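Local coordinates for protein glycosyl hydrolase, family 38 (Enterococcus faecalis, PDB 5KBP) that probably hydrolyses alpha-mannosidic linkages in carbohydrates as a family 38 glycoside hydrolase, at residues E533-K538 against N657-E662; A523-N528 against A602-K607; G87-L92 against R105-G110. All blocks are in the same frame, centred on the assembly; numbering follows the deposited sequence.

Contact 1 of 3, residues E533-K538 against N657-E662; sequences EFIQVK and NQLFFE
Ile535 and Val537 meet Leu659 where two antiparallel sheets face each other in the large beta sandwich of the family 38 C-terminal domain, of the galactose-mutarotase-like clan, strand 535-539 belonging to one sheet and strand 659-667 to the other. No hydrogen bond links the two segments, so the joint rests on side-chain shape. Leu659 is the apolar meeting point. Its CG lies anti to the backbone N (chi1 -160°), and from there the branch methyl CD1 is 3.9 Å from CD1 of Ile535. The same methyl lies 3.9 Å from Val537 CG2, so one carbon of Leu659 touches both beta-branched residues; its other methyl, CD2, has the longer approach, 4.2 Å to Val537 CG2. Both pairs cross at a slant. Met652, Val650, Ile547 and Leu545, from strands 641-653 and 545-549, touch members of this trio and carry the apolar layer further between the sheets. At the loop end the character of the contact changes. Phe534 and Asn657 cross at about a right angle, with the ring and amide planes inclined by 63°, and CB meets CB at 3.6 Å. The backbone of Asn657 takes part too: its N lies 3.6 Å from Phe534 CD2, obliquely to the ring, and its O is 3.9 Å from Ile535 CD1. Asn657 CG sits between its own N and carbonyl carbon (chi1 67°), and the end of its side chain leads away from segment 533-538, which leaves mainly CB and backbone facing Phe534. Asn532 OD1 accepts hydrogen bonds from the N atoms of both Phe534 and Ile535, fixing the backbone at the turn into the strand. On one face of the phenyl ring, Glu533 CG lies over the ring centre, 3.4 Å above its plane.

Contact 2 of 3, residues A523-N528 against A602-K607; sequences AQPATN and ASYQIK
Tyr604 OH reaches into the beta turn formed by Gln524 to Thr527, where it lies 3.2 Å from Pro525 CA and 3.3 Å from Gln524 O. Just past the turn, Glu529 N forms a weak hydrogen bond with the same hydroxyl. The turn is of type I, and within it Thr527 N gives Gln524 O a weak bond. Pro525 CA comes at the edge of the Tyr604 ring, near its plane. Two further groups approach the ring obliquely: Ala523 CB is 3.7 Å from Tyr604 CE1, while Asn528 CA is 3.6 Å from CE2. The phenol is therefore held between the strand residue that precedes the turn and the residue that follows it. Nearer the start of both segments the packing is methyl on methyl, Ala523 CB lying 3.7 Å from Ala602 CB. Asn528 has a left-handed backbone (phi 57°, psi 60°), which fits the chain's return from the turn into strand 529-531. Met530 and Ile539 also touch Tyr604. The arrangement is that of a short beta hairpin, strands 523-524 and 529-531, laid against strand 601-613 of the facing sheet in a beta sandwich.

Contact 3 of 3, residues G87-L92 against R105-G110; sequences GPFYIL and RNMLIG
Pro88 and Gly110 begin a buried contact in which the irregular loop after strand 84-85 lies against helix 100-117 of the family 38 N-terminal domain, and an asparagine side chain of the helix binds the loop backbone. Pro88, which follows a cis peptide bond, presents its O to the helix, where it makes a CA-H...O contact with Gly110 CA at 3.3 Å. The lack of a side chain on Gly110 allows this closeness, since a CB there would collide with Pro88 O, Phe89 C and Tyr90 N; Gly110 CA is 4.1 Å from Phe89 CA, so the two backbones are in direct contact. Phe89 and Met107 lie side by side and point the same way, with Met107 CE at the edge of the ring, 3.6 Å from Phe89 CE1. Outside the two segments the Phe89 ring meets that of Phe126. At Tyr90 the backbone N is shared between two oxygens of one residue, bonding to Asn106 O at 3.3 Å and more weakly to Asn106 OD1 at 3.0 Å. Asn106 O also receives the helical bond from Gly110 N, the two donors arriving from opposite faces of its carbonyl plane. The Tyr90 ring runs beside Ile109, Tyr90 CD1 lying 3.9 Å from Ile109 CG2. Ile91 then completes the grip. With Asn106 CG anti to the backbone N (chi1 -173°), the amide carbon is carried out to the loop, and bonds at both ends of the amide fix its rotation. Ile91 N gives a nearly straight bond (168°) to Asn106 OD1, in the carbonyl plane and on a lone pair, at 2.9 Å. In return, Asn106 ND2 donates to Ile91 O at 2.9 Å, approaching with a 22° tilt from that carbonyl's plane.

Overall arrangement
Contact 3 comes first in the chain, within the N-terminal domain, while contacts 1 and 2 lie in the C-terminal half on the opposite side of the chain's centre. Centre to centre, contact 3 is about 41 Å from contact 1 and about 49 Å from contact 2, and it touches neither. The centres of contacts 1 and 2 are about 12 Å apart, and their segments alternate along the sequence. Each joins the same two antiparallel sheets, one holding strands 523-524 and 535-539, the other strands 601-613 and 659-667. They also meet directly, Lys538 CE packing 3.4 Å from Thr527 O. The pair thus closes neighbouring parts of one sandwich interface, whereas contact 3 ties loop to helix in a separate domain.

Contact 1 of 3, residues E533-K538 against N657-E662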
ATOM      1  N   GLU A 533     -36.217  30.515   0.196  1.00 80.66           N
ATOM      2  CA  GLU A 533     -37.426  30.532   1.006  1.00 89.19           C
ATOM      3  C   GLU A 533     -37.184  30.086   2.441  1.00 87.77           C
ATOM      4  O   GLU A 533     -38.128  30.071   3.238  1.00 94.86           O
ATOM      5  CB  GLU A 533     -38.500  29.651   0.360  1.00100.43           C
ATOM      6  CG  GLU A 533     -38.098  28.195   0.227  1.00106.37           C
ATOM      7  CD  GLU A 533     -39.075  27.394  -0.610  1.00108.90           C
ATOM      8  OE1 GLU A 533     -38.841  27.255  -1.829  1.00107.09           O
ATOM      9  OE2 GLU A 533     -40.082  26.912  -0.049  1.00108.69           O
ATOM     10  N   PHE A 534     -35.950  29.733   2.795  1.00 82.45           N
ATOM     11  CA  PHE A 534     -35.629  29.274   4.141  1.00 76.28           C
ATOM     12  C   PHE A 534     -34.664  30.199   4.865  1.00 72.42           C
ATOM     13  O   PHE A 534     -34.911  30.560   6.021  1.00 75.21           O
ATOM     14  CB  PHE A 534     -35.036  27.859   4.096  1.00 77.00           C
ATOM     15  CG  PHE A 534     -35.816  26.894   3.254  1.00 77.08           C
ATOM     16  CD1 PHE A 534     -37.018  26.372   3.703  1.00 78.89           C
ATOM     17  CD2 PHE A 534     -35.335  26.493   2.018  1.00 72.26           C
ATOM     18  CE1 PHE A 534     -37.732  25.477   2.929  1.00 78.04           C
ATOM     19  CE2 PHE A 534     -36.043  25.597   1.242  1.00 78.05           C
ATOM     20  CZ  PHE A 534     -37.243  25.089   1.697  1.00 80.36           C
ATOM     21  N   ILE A 535     -33.565  30.589   4.221  1.00 62.58           N
ATOM     22  CA  ILE A 535     -32.499  31.337   4.872  1.00 61.73           C
ATOM     23  C   ILE A 535     -32.153  32.566   4.045  1.00 69.48           C
ATOM     24  O   ILE A 535     -32.333  32.592   2.824  1.00 71.47           O
ATOM     25  CB  ILE A 535     -31.243  30.464   5.088  1.00 61.41           C
ATOM     26  CG1 ILE A 535     -30.744  29.909   3.752  1.00 57.56           C
ATOM     27  CG2 ILE A 535     -31.537  29.332   6.060  1.00 59.95           C
ATOM     28  CD1 ILE A 535     -29.530  29.014   3.876  1.00 53.91           C
ATOM     29  N   GLN A 536     -31.647  33.593   4.728  1.00 70.04           N
ATOM     30  CA  GLN A 536     -31.137  34.803   4.096  1.00 67.66           C
ATOM     31  C   GLN A 536     -29.689  34.976   4.534  1.00 61.98           C
ATOM     32  O   GLN A 536     -29.417  35.141   5.728  1.00 65.54           O
ATOM     33  CB  GLN A 536     -31.979  36.024   4.478  1.00 66.32           C
ATOM     34  CG  GLN A 536     -31.861  37.206   3.521  1.00 67.09           C
ATOM     35  CD  GLN A 536     -30.606  38.028   3.742  1.00 69.36           C
ATOM     36  OE1 GLN A 536     -29.992  37.972   4.808  1.00 70.29           O
ATOM     37  NE2 GLN A 536     -30.220  38.800   2.734  1.00 68.49           N
ATOM     38  N   VAL A 537     -28.767  34.932   3.577  1.00 58.12           N
ATOM     39  CA  VAL A 537     -27.338  34.862   3.858  1.00 51.83           C
ATOM     40  C   VAL A 537     -26.680  36.176   3.463  1.00 55.24           C
ATOM     41  O   VAL A 537     -26.854  36.653   2.335  1.00 62.45           O
ATOM     42  CB  VAL A 537     -26.683  33.679   3.125  1.00 49.07           C
ATOM     43  CG1 VAL A 537     -25.177  33.672   3.359  1.00 48.65           C
ATOM     44  CG2 VAL A 537     -27.309  32.373   3.579  1.00 48.25           C
ATOM     45  N   LYS A 538     -25.927  36.758   4.394  1.00 62.94           N
ATOM     46  CA  LYS A 538     -25.069  37.904   4.131  1.00 62.31           C
ATOM     47  C   LYS A 538     -23.633  37.508   4.433  1.00 60.51           C
ATOM     48  O   LYS A 538     -23.353  36.935   5.491  1.00 57.64           O
ATOM     49  CB  LYS A 538     -25.479  39.116   4.975  1.00 61.86           C
ATOM     50  CG  LYS A 538     -24.445  40.244   5.019  1.00 66.85           C
ATOM     51  CD  LYS A 538     -24.172  40.826   3.638  1.00 74.09           C
ATOM     52  CE  LYS A 538     -23.126  41.931   3.686  1.00 76.84           C
ATOM     53  NZ  LYS A 538     -23.581  43.098   4.490  1.00 80.67           N
ATOM     54  N   ASN A 657     -32.737  24.118   2.623  1.00 63.23           N
ATOM     55  CA  ASN A 657     -32.231  25.017   3.649  1.00 68.54           C
ATOM     56  C   ASN A 657     -30.791  24.707   4.035  1.00 65.70           C
ATOM     57  O   ASN A 657     -30.263  25.332   4.961  1.00 65.09           O
ATOM     58  CB  ASN A 657     -33.124  24.959   4.892  1.00 72.73           C
ATOM     59  CG  ASN A 657     -33.062  23.615   5.596  1.00 76.99           C
ATOM     60  OD1 ASN A 657     -32.830  22.580   4.972  1.00 78.40           O
ATOM     61  ND2 ASN A 657     -33.277  23.627   6.907  1.00 79.60           N
ATOM     62  N   GLN A 658     -30.153  23.759   3.355  1.00 62.40           N
ATOM     63  CA  GLN A 658     -28.782  23.380   3.671  1.00 64.49           C
ATOM     64  C   GLN A 658     -27.801  24.350   3.026  1.00 64.93           C
ATOM     65  O   GLN A 658     -27.859  24.596   1.817  1.00 77.92           O
ATOM     66  CB  GLN A 658     -28.498  21.954   3.198  1.00 69.68           C
ATOM     67  CG  GLN A 658     -29.208  20.874   3.993  1.00 71.20           C
ATOM     68  CD  GLN A 658     -28.751  19.482   3.606  1.00 72.59           C
ATOM     69  OE1 GLN A 658     -28.694  19.141   2.425  1.00 72.64           O
ATOM     70  NE2 GLN A 658     -28.412  18.673   4.603  1.00 76.84           N
ATOM     71  N   LEU A 659     -26.901  24.897   3.836  1.00 56.84           N
ATOM     72  CA  LEU A 659     -25.845  25.784   3.361  1.00 49.98           C
ATOM     73  C   LEU A 659     -24.543  24.990   3.356  1.00 57.69           C
ATOM     74  O   LEU A 659     -24.030  24.624   4.418  1.00 69.04           O
ATOM     75  CB  LEU A 659     -25.739  27.024   4.245  1.00 45.12           C
ATOM     76  CG  LEU A 659     -25.040  28.249   3.654  1.00 48.76           C
ATOM     77  CD1 LEU A 659     -25.877  28.852   2.534  1.00 43.16           C
ATOM     78  CD2 LEU A 659     -24.754  29.277   4.738  1.00 42.63           C
ATOM     79  N   PHE A 660     -24.016  24.719   2.165  1.00 60.56           N
ATOM     80  CA  PHE A 660     -22.853  23.855   2.014  1.00 60.12           C
ATOM     81  C   PHE A 660     -21.565  24.669   2.002  1.00 61.80           C
ATOM     82  O   PHE A 660     -21.514  25.770   1.447  1.00 62.71           O
ATOM     83  CB  PHE A 660     -22.962  23.034   0.729  1.00 63.70           C
ATOM     84  CG  PHE A 660     -24.065  22.014   0.755  1.00 71.52           C
ATOM     85  CD1 PHE A 660     -25.356  22.358   0.385  1.00 77.48           C
ATOM     86  CD2 PHE A 660     -23.811  20.711   1.146  1.00 70.00           C
ATOM     87  CE1 PHE A 660     -26.372  21.420   0.408  1.00 79.99           C
ATOM     88  CE2 PHE A 660     -24.821  19.769   1.170  1.00 73.26           C
ATOM     89  CZ  PHE A 660     -26.103  20.124   0.801  1.00 73.66           C
ATOM     90  N   PHE A 661     -20.523  24.112   2.615  1.00 53.98           N
ATOM     91  CA  PHE A 661     -19.210  24.736   2.669  1.00 48.18           C
ATOM     92  C   PHE A 661     -18.156  23.782   2.125  1.00 48.82           C
ATOM     93  O   PHE A 661     -18.263  22.561   2.273  1.00 51.64           O
ATOM     94  CB  PHE A 661     -18.840  25.142   4.100  1.00 48.34           C
ATOM     95  CG  PHE A 661     -19.895  25.953   4.790  1.00 57.05           C
ATOM     96  CD1 PHE A 661     -20.222  27.217   4.332  1.00 59.87           C
ATOM     97  CD2 PHE A 661     -20.552  25.456   5.903  1.00 52.96           C
ATOM     98  CE1 PHE A 661     -21.193  27.968   4.967  1.00 63.80           C
ATOM     99  CE2 PHE A 661     -21.523  26.202   6.543  1.00 60.49           C
ATOM    100  CZ  PHE A 661     -21.843  27.461   6.075  1.00 64.77           C
ATOM    101  N   GLU A 662     -17.131  24.354   1.495  1.00 46.59           N
ATOM    102  CA  GLU A 662     -16.007  23.583   0.966  1.00 44.81           C
ATOM    103  C   GLU A 662     -14.750  24.427   1.153  1.00 52.92           C
ATOM    104  O   GLU A 662     -14.477  25.328   0.355  1.00 53.54           O
ATOM    105  CB  GLU A 662     -16.222  23.217  -0.498  1.00 55.72           C
ATOM    106  CG  GLU A 662     -15.689  21.843  -0.873  1.00 75.39           C
ATOM    107  CD  GLU A 662     -15.921  21.499  -2.330  1.00 91.99           C
ATOM    108  OE1 GLU A 662     -15.020  21.755  -3.155  1.00 94.92           O
ATOM    109  OE2 GLU A 662     -17.008  20.975  -2.652  1.00 95.44           O
TER

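Contact 2 of 3, residues A523-N528 against A602-K607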
ATOM      1  N   ALA A 523     -28.697  34.822  -5.680  1.00 63.49           N
ATOM      2  CA  ALA A 523     -27.626  35.650  -5.146  1.00 64.45           C
ATOM      3  C   ALA A 523     -27.799  37.101  -5.573  1.00 66.60           C
ATOM      4  O   ALA A 523     -28.234  37.384  -6.695  1.00 69.28           O
ATOM      5  CB  ALA A 523     -26.257  35.138  -5.600  1.00 64.74           C
ATOM      6  N   GLN A 524     -27.455  38.015  -4.664  1.00 63.50           N
ATOM      7  CA  GLN A 524     -27.391  39.449  -4.928  1.00 62.28           C
ATOM      8  C   GLN A 524     -25.931  39.867  -4.810  1.00 61.86           C
ATOM      9  O   GLN A 524     -25.465  40.217  -3.716  1.00 64.91           O
ATOM     10  CB  GLN A 524     -28.267  40.237  -3.951  1.00 61.88           C
ATOM     11  CG  GLN A 524     -29.761  39.940  -4.057  1.00 69.13           C
ATOM     12  CD  GLN A 524     -30.142  38.597  -3.463  1.00 70.83           C
ATOM     13  OE1 GLN A 524     -29.656  38.214  -2.399  1.00 68.38           O
ATOM     14  NE2 GLN A 524     -31.012  37.870  -4.155  1.00 69.04           N
ATOM     15  N   PRO A 525     -25.165  39.845  -5.906  1.00 65.66           N
ATOM     16  CA  PRO A 525     -23.708  40.015  -5.791  1.00 60.87           C
ATOM     17  C   PRO A 525     -23.271  41.409  -5.383  1.00 64.75           C
ATOM     18  O   PRO A 525     -22.152  41.553  -4.875  1.00 71.53           O
ATOM     19  CB  PRO A 525     -23.204  39.668  -7.198  1.00 63.37           C
ATOM     20  CG  PRO A 525     -24.361  39.974  -8.089  1.00 77.84           C
ATOM     21  CD  PRO A 525     -25.593  39.635  -7.299  1.00 77.31           C
ATOM     22  N   ALA A 526     -24.099  42.435  -5.587  1.00 64.55           N
ATOM     23  CA  ALA A 526     -23.675  43.791  -5.254  1.00 61.46           C
ATOM     24  C   ALA A 526     -23.453  43.962  -3.758  1.00 69.14           C
ATOM     25  O   ALA A 526     -22.680  44.832  -3.342  1.00 67.96           O
ATOM     26  CB  ALA A 526     -24.701  44.803  -5.757  1.00 57.80           C
ATOM     27  N   THR A 527     -24.114  43.144  -2.937  1.00 73.83           N
ATOM     28  CA  THR A 527     -23.967  43.197  -1.487  1.00 77.31           C
ATOM     29  C   THR A 527     -23.476  41.878  -0.901  1.00 68.77           C
ATOM     30  O   THR A 527     -23.466  41.727   0.327  1.00 64.12           O
ATOM     31  CB  THR A 527     -25.296  43.592  -0.834  1.00 79.31           C
ATOM     32  OG1 THR A 527     -26.312  42.654  -1.212  1.00 79.14           O
ATOM     33  CG2 THR A 527     -25.713  44.986  -1.277  1.00 70.52           C
ATOM     34  N   ASN A 528     -23.067  40.927  -1.744  1.00 63.14           N
ATOM     35  CA  ASN A 528     -22.582  39.618  -1.302  1.00 70.20           C
ATOM     36  C   ASN A 528     -23.636  38.905  -0.452  1.00 67.45           C
ATOM     37  O   ASN A 528     -23.413  38.566   0.712  1.00 65.29           O
ATOM     38  CB  ASN A 528     -21.258  39.751  -0.541  1.00 65.33           C
ATOM     39  CG  ASN A 528     -20.142  40.301  -1.404  1.00 62.17           C
ATOM     40  OD1 ASN A 528     -20.144  40.131  -2.622  1.00 67.26           O
ATOM     41  ND2 ASN A 528     -19.176  40.958  -0.773  1.00 58.47           N
ATOM     42  N   ALA A 602     -26.599  29.075  -6.332  1.00 62.12           N
ATOM     43  CA  ALA A 602     -25.650  30.177  -6.292  1.00 58.07           C
ATOM     44  C   ALA A 602     -24.540  29.831  -5.312  1.00 61.42           C
ATOM     45  O   ALA A 602     -24.774  29.171  -4.296  1.00 58.73           O
ATOM     46  CB  ALA A 602     -26.324  31.494  -5.891  1.00 54.48           C
ATOM     47  N   SER A 603     -23.326  30.279  -5.628  1.00 57.86           N
ATOM     48  CA  SER A 603     -22.163  29.989  -4.802  1.00 60.22           C
ATOM     49  C   SER A 603     -21.253  31.206  -4.740  1.00 62.41           C
ATOM     50  O   SER A 603     -21.124  31.958  -5.710  1.00 58.51           O
ATOM     51  CB  SER A 603     -21.374  28.783  -5.334  1.00 57.13           C
ATOM     52  OG  SER A 603     -20.772  29.080  -6.581  1.00 67.33           O
ATOM     53  N   TYR A 604     -20.621  31.386  -3.582  1.00 57.63           N
ATOM     54  CA  TYR A 604     -19.661  32.456  -3.347  1.00 58.48           C
ATOM     55  C   TYR A 604     -18.311  31.867  -2.964  1.00 59.99           C
ATOM     56  O   TYR A 604     -18.242  30.840  -2.281  1.00 58.75           O
ATOM     57  CB  TYR A 604     -20.134  33.394  -2.230  1.00 58.14           C
ATOM     58  CG  TYR A 604     -21.085  34.480  -2.676  1.00 65.19           C
ATOM     59  CD1 TYR A 604     -22.421  34.201  -2.927  1.00 61.05           C
ATOM     60  CD2 TYR A 604     -20.649  35.789  -2.829  1.00 68.19           C
ATOM     61  CE1 TYR A 604     -23.292  35.194  -3.329  1.00 61.99           C
ATOM     62  CE2 TYR A 604     -21.514  36.789  -3.230  1.00 71.83           C
ATOM     63  CZ  TYR A 604     -22.835  36.483  -3.477  1.00 70.57           C
ATOM     64  OH  TYR A 604     -23.704  37.471  -3.874  1.00 73.03           O
ATOM     65  N   GLN A 605     -17.243  32.527  -3.400  1.00 56.83           N
ATOM     66  CA  GLN A 605     -15.890  32.180  -2.991  1.00 49.90           C
ATOM     67  C   GLN A 605     -15.414  33.189  -1.958  1.00 56.71           C
ATOM     68  O   GLN A 605     -15.480  34.401  -2.191  1.00 54.29           O
ATOM     69  CB  GLN A 605     -14.934  32.160  -4.184  1.00 58.11           C
ATOM     70  CG  GLN A 605     -13.545  31.637  -3.845  1.00 54.97           C
ATOM     71  CD  GLN A 605     -12.488  32.092  -4.831  1.00 60.26           C
ATOM     72  OE1 GLN A 605     -12.303  33.290  -5.050  1.00 66.28           O
ATOM     73  NE2 GLN A 605     -11.785  31.137  -5.429  1.00 58.37           N
ATOM     74  N   ILE A 606     -14.946  32.692  -0.818  1.00 57.82           N
ATOM     75  CA  ILE A 606     -14.420  33.528   0.254  1.00 54.44           C
ATOM     76  C   ILE A 606     -12.941  33.207   0.412  1.00 49.86           C
ATOM     77  O   ILE A 606     -12.579  32.070   0.739  1.00 45.12           O
ATOM     78  CB  ILE A 606     -15.170  33.309   1.576  1.00 54.72           C
ATOM     79  CG1 ILE A 606     -16.666  33.570   1.391  1.00 52.66           C
ATOM     80  CG2 ILE A 606     -14.602  34.210   2.661  1.00 60.88           C
ATOM     81  CD1 ILE A 606     -17.493  33.289   2.625  1.00 56.63           C
ATOM     82  N   LYS A 607     -12.091  34.204   0.181  1.00 56.35           N
ATOM     83  CA  LYS A 607     -10.647  34.058   0.302  1.00 55.58           C
ATOM     84  C   LYS A 607     -10.147  34.871   1.487  1.00 60.56           C
ATOM     85  O   LYS A 607     -10.403  36.077   1.573  1.00 53.58           O
ATOM     86  CB  LYS A 607      -9.936  34.504  -0.977  1.00 57.64           C
ATOM     87  CG  LYS A 607      -9.841  33.431  -2.047  1.00 63.18           C
ATOM     88  CD  LYS A 607      -8.972  33.899  -3.202  1.00 75.41           C
ATOM     89  CE  LYS A 607      -8.744  32.793  -4.216  1.00 84.62           C
ATOM     90  NZ  LYS A 607      -7.840  33.241  -5.311  1.00 86.86           N
TER

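Contact 3 of 3, residues G87-L92 against R105-G110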
ATOM      1  N   GLY A  87     -12.478 -14.879  18.122  1.00 43.84           N
ATOM      2  CA  GLY A  87     -13.649 -14.050  17.955  1.00 40.53           C
ATOM      3  C   GLY A  87     -14.023 -13.292  19.210  1.00 39.91           C
ATOM      4  O   GLY A  87     -13.286 -13.280  20.200  1.00 39.54           O
ATOM      5  N   PRO A  88     -15.210 -12.664  19.207  1.00 38.47           N
ATOM      6  CA  PRO A  88     -16.204 -12.767  18.133  1.00 37.16           C
ATOM      7  C   PRO A  88     -16.072 -11.724  17.024  1.00 36.98           C
ATOM      8  O   PRO A  88     -16.898 -11.713  16.112  1.00 46.04           O
ATOM      9  CB  PRO A  88     -17.519 -12.568  18.880  1.00 42.40           C
ATOM     10  CG  PRO A  88     -17.160 -11.596  19.966  1.00 42.82           C
ATOM     11  CD  PRO A  88     -15.717 -11.874  20.343  1.00 35.32           C
ATOM     12  N   PHE A  89     -15.065 -10.862  17.103  1.00 47.25           N
ATOM     13  CA  PHE A  89     -14.895  -9.783  16.142  1.00 42.98           C
ATOM     14  C   PHE A  89     -13.881 -10.172  15.071  1.00 47.42           C
ATOM     15  O   PHE A  89     -13.140 -11.150  15.196  1.00 46.22           O
ATOM     16  CB  PHE A  89     -14.448  -8.494  16.843  1.00 43.39           C
ATOM     17  CG  PHE A  89     -15.453  -7.942  17.814  1.00 46.68           C
ATOM     18  CD1 PHE A  89     -16.785  -8.318  17.755  1.00 44.45           C
ATOM     19  CD2 PHE A  89     -15.062  -7.036  18.786  1.00 51.04           C
ATOM     20  CE1 PHE A  89     -17.706  -7.805  18.652  1.00 37.29           C
ATOM     21  CE2 PHE A  89     -15.977  -6.519  19.684  1.00 53.56           C
ATOM     22  CZ  PHE A  89     -17.300  -6.905  19.617  1.00 46.79           C
ATOM     23  N   TYR A  90     -13.860  -9.381  13.996  1.00 46.41           N
ATOM     24  CA  TYR A  90     -12.829  -9.534  12.977  1.00 42.20           C
ATOM     25  C   TYR A  90     -11.572  -8.762  13.359  1.00 38.47           C
ATOM     26  O   TYR A  90     -10.458  -9.287  13.265  1.00 37.17           O
ATOM     27  CB  TYR A  90     -13.369  -9.071  11.622  1.00 43.34           C
ATOM     28  CG  TYR A  90     -12.365  -9.108  10.491  1.00 40.84           C
ATOM     29  CD1 TYR A  90     -11.937 -10.315   9.951  1.00 42.83           C
ATOM     30  CD2 TYR A  90     -11.857  -7.933   9.953  1.00 38.84           C
ATOM     31  CE1 TYR A  90     -11.022 -10.350   8.912  1.00 38.45           C
ATOM     32  CE2 TYR A  90     -10.944  -7.958   8.915  1.00 35.95           C
ATOM     33  CZ  TYR A  90     -10.530  -9.168   8.399  1.00 42.28           C
ATOM     34  OH  TYR A  90      -9.621  -9.194   7.366  1.00 42.96           O
ATOM     35  N   ILE A  91     -11.738  -7.516  13.802  1.00 39.99           N
ATOM     36  CA  ILE A  91     -10.649  -6.699  14.320  1.00 45.35           C
ATOM     37  C   ILE A  91     -11.144  -5.988  15.573  1.00 47.20           C
ATOM     38  O   ILE A  91     -12.343  -5.930  15.852  1.00 48.79           O
ATOM     39  CB  ILE A  91     -10.133  -5.679  13.280  1.00 45.06           C
ATOM     40  CG1 ILE A  91     -11.302  -4.964  12.592  1.00 44.93           C
ATOM     41  CG2 ILE A  91      -9.249  -6.362  12.251  1.00 46.15           C
ATOM     42  CD1 ILE A  91     -11.714  -3.662  13.247  1.00 44.50           C
ATOM     43  N   LEU A  92     -10.197  -5.446  16.334  1.00 42.65           N
ATOM     44  CA  LEU A  92     -10.503  -4.621  17.497  1.00 45.31           C
ATOM     45  C   LEU A  92     -10.483  -3.163  17.056  1.00 48.18           C
ATOM     46  O   LEU A  92      -9.412  -2.594  16.821  1.00 56.66           O
ATOM     47  CB  LEU A  92      -9.504  -4.870  18.624  1.00 34.71           C
ATOM     48  CG  LEU A  92      -9.405  -6.299  19.160  1.00 47.33           C
ATOM     49  CD1 LEU A  92      -8.556  -6.326  20.424  1.00 47.98           C
ATOM     50  CD2 LEU A  92     -10.787  -6.886  19.410  1.00 41.24           C
ATOM     51  N   ARG A 105     -20.571  -4.714  10.601  1.00 45.03           N
ATOM     52  CA  ARG A 105     -19.839  -5.606   9.706  1.00 45.08           C
ATOM     53  C   ARG A 105     -18.675  -6.276  10.419  1.00 45.09           C
ATOM     54  O   ARG A 105     -18.295  -7.399  10.068  1.00 49.38           O
ATOM     55  CB  ARG A 105     -19.331  -4.841   8.484  1.00 37.24           C
ATOM     56  CG  ARG A 105     -20.390  -4.030   7.760  1.00 39.68           C
ATOM     57  CD  ARG A 105     -21.647  -4.842   7.495  1.00 37.50           C
ATOM     58  NE  ARG A 105     -22.729  -4.013   6.972  1.00 41.51           N
ATOM     59  CZ  ARG A 105     -22.930  -3.774   5.680  1.00 46.84           C
ATOM     60  NH1 ARG A 105     -23.939  -3.007   5.294  1.00 39.58           N
ATOM     61  NH2 ARG A 105     -22.121  -4.304   4.773  1.00 47.43           N
ATOM     62  N   ASN A 106     -18.092  -5.604  11.415  1.00 45.47           N
ATOM     63  CA  ASN A 106     -17.038  -6.223  12.209  1.00 36.22           C
ATOM     64  C   ASN A 106     -17.566  -7.433  12.967  1.00 41.10           C
ATOM     65  O   ASN A 106     -16.877  -8.453  13.083  1.00 44.96           O
ATOM     66  CB  ASN A 106     -16.443  -5.198  13.176  1.00 37.85           C
ATOM     67  CG  ASN A 106     -15.224  -5.724  13.906  1.00 37.34           C
ATOM     68  OD1 ASN A 106     -14.417  -6.461  13.341  1.00 36.53           O
ATOM     69  ND2 ASN A 106     -15.086  -5.350  15.174  1.00 42.69           N
ATOM     70  N   MET A 107     -18.792  -7.340  13.486  1.00 44.09           N
ATOM     71  CA  MET A 107     -19.389  -8.468  14.191  1.00 41.81           C
ATOM     72  C   MET A 107     -19.935  -9.505  13.217  1.00 41.43           C
ATOM     73  O   MET A 107     -19.850 -10.710  13.476  1.00 46.81           O
ATOM     74  CB  MET A 107     -20.499  -7.978  15.123  1.00 37.05           C
ATOM     75  CG  MET A 107     -20.165  -6.699  15.878  1.00 47.04           C
ATOM     76  SD  MET A 107     -21.487  -6.151  16.979  1.00 51.45           S
ATOM     77  CE  MET A 107     -21.230  -7.258  18.354  1.00 53.36           C
ATOM     78  N   LEU A 108     -20.492  -9.050  12.092  1.00 45.56           N
ATOM     79  CA  LEU A 108     -21.039  -9.970  11.101  1.00 45.73           C
ATOM     80  C   LEU A 108     -19.941 -10.829  10.488  1.00 42.01           C
ATOM     81  O   LEU A 108     -20.089 -12.052  10.368  1.00 45.62           O
ATOM     82  CB  LEU A 108     -21.790  -9.180  10.025  1.00 52.13           C
ATOM     83  CG  LEU A 108     -22.694  -9.898   9.016  1.00 54.16           C
ATOM     84  CD1 LEU A 108     -21.921 -10.348   7.783  1.00 51.81           C
ATOM     85  CD2 LEU A 108     -23.416 -11.075   9.663  1.00 49.28           C
ATOM     86  N   ILE A 109     -18.826 -10.208  10.099  1.00 36.89           N
ATOM     87  CA  ILE A 109     -17.720 -10.965   9.522  1.00 32.90           C
ATOM     88  C   ILE A 109     -17.006 -11.770  10.600  1.00 39.02           C
ATOM     89  O   ILE A 109     -16.588 -12.910  10.367  1.00 38.55           O
ATOM     90  CB  ILE A 109     -16.759 -10.021   8.778  1.00 40.50           C
ATOM     91  CG1 ILE A 109     -17.458  -9.413   7.559  1.00 45.36           C
ATOM     92  CG2 ILE A 109     -15.491 -10.755   8.360  1.00 41.99           C
ATOM     93  CD1 ILE A 109     -16.565  -8.530   6.718  1.00 43.16           C
ATOM     94  N   GLY A 110     -16.861 -11.198  11.796  1.00 43.66           N
ATOM     95  CA  GLY A 110     -16.285 -11.954  12.895  1.00 32.05           C
ATOM     96  C   GLY A 110     -17.072 -13.211  13.205  1.00 38.86           C
ATOM     97  O   GLY A 110     -16.497 -14.256  13.517  1.00 45.84           O
TER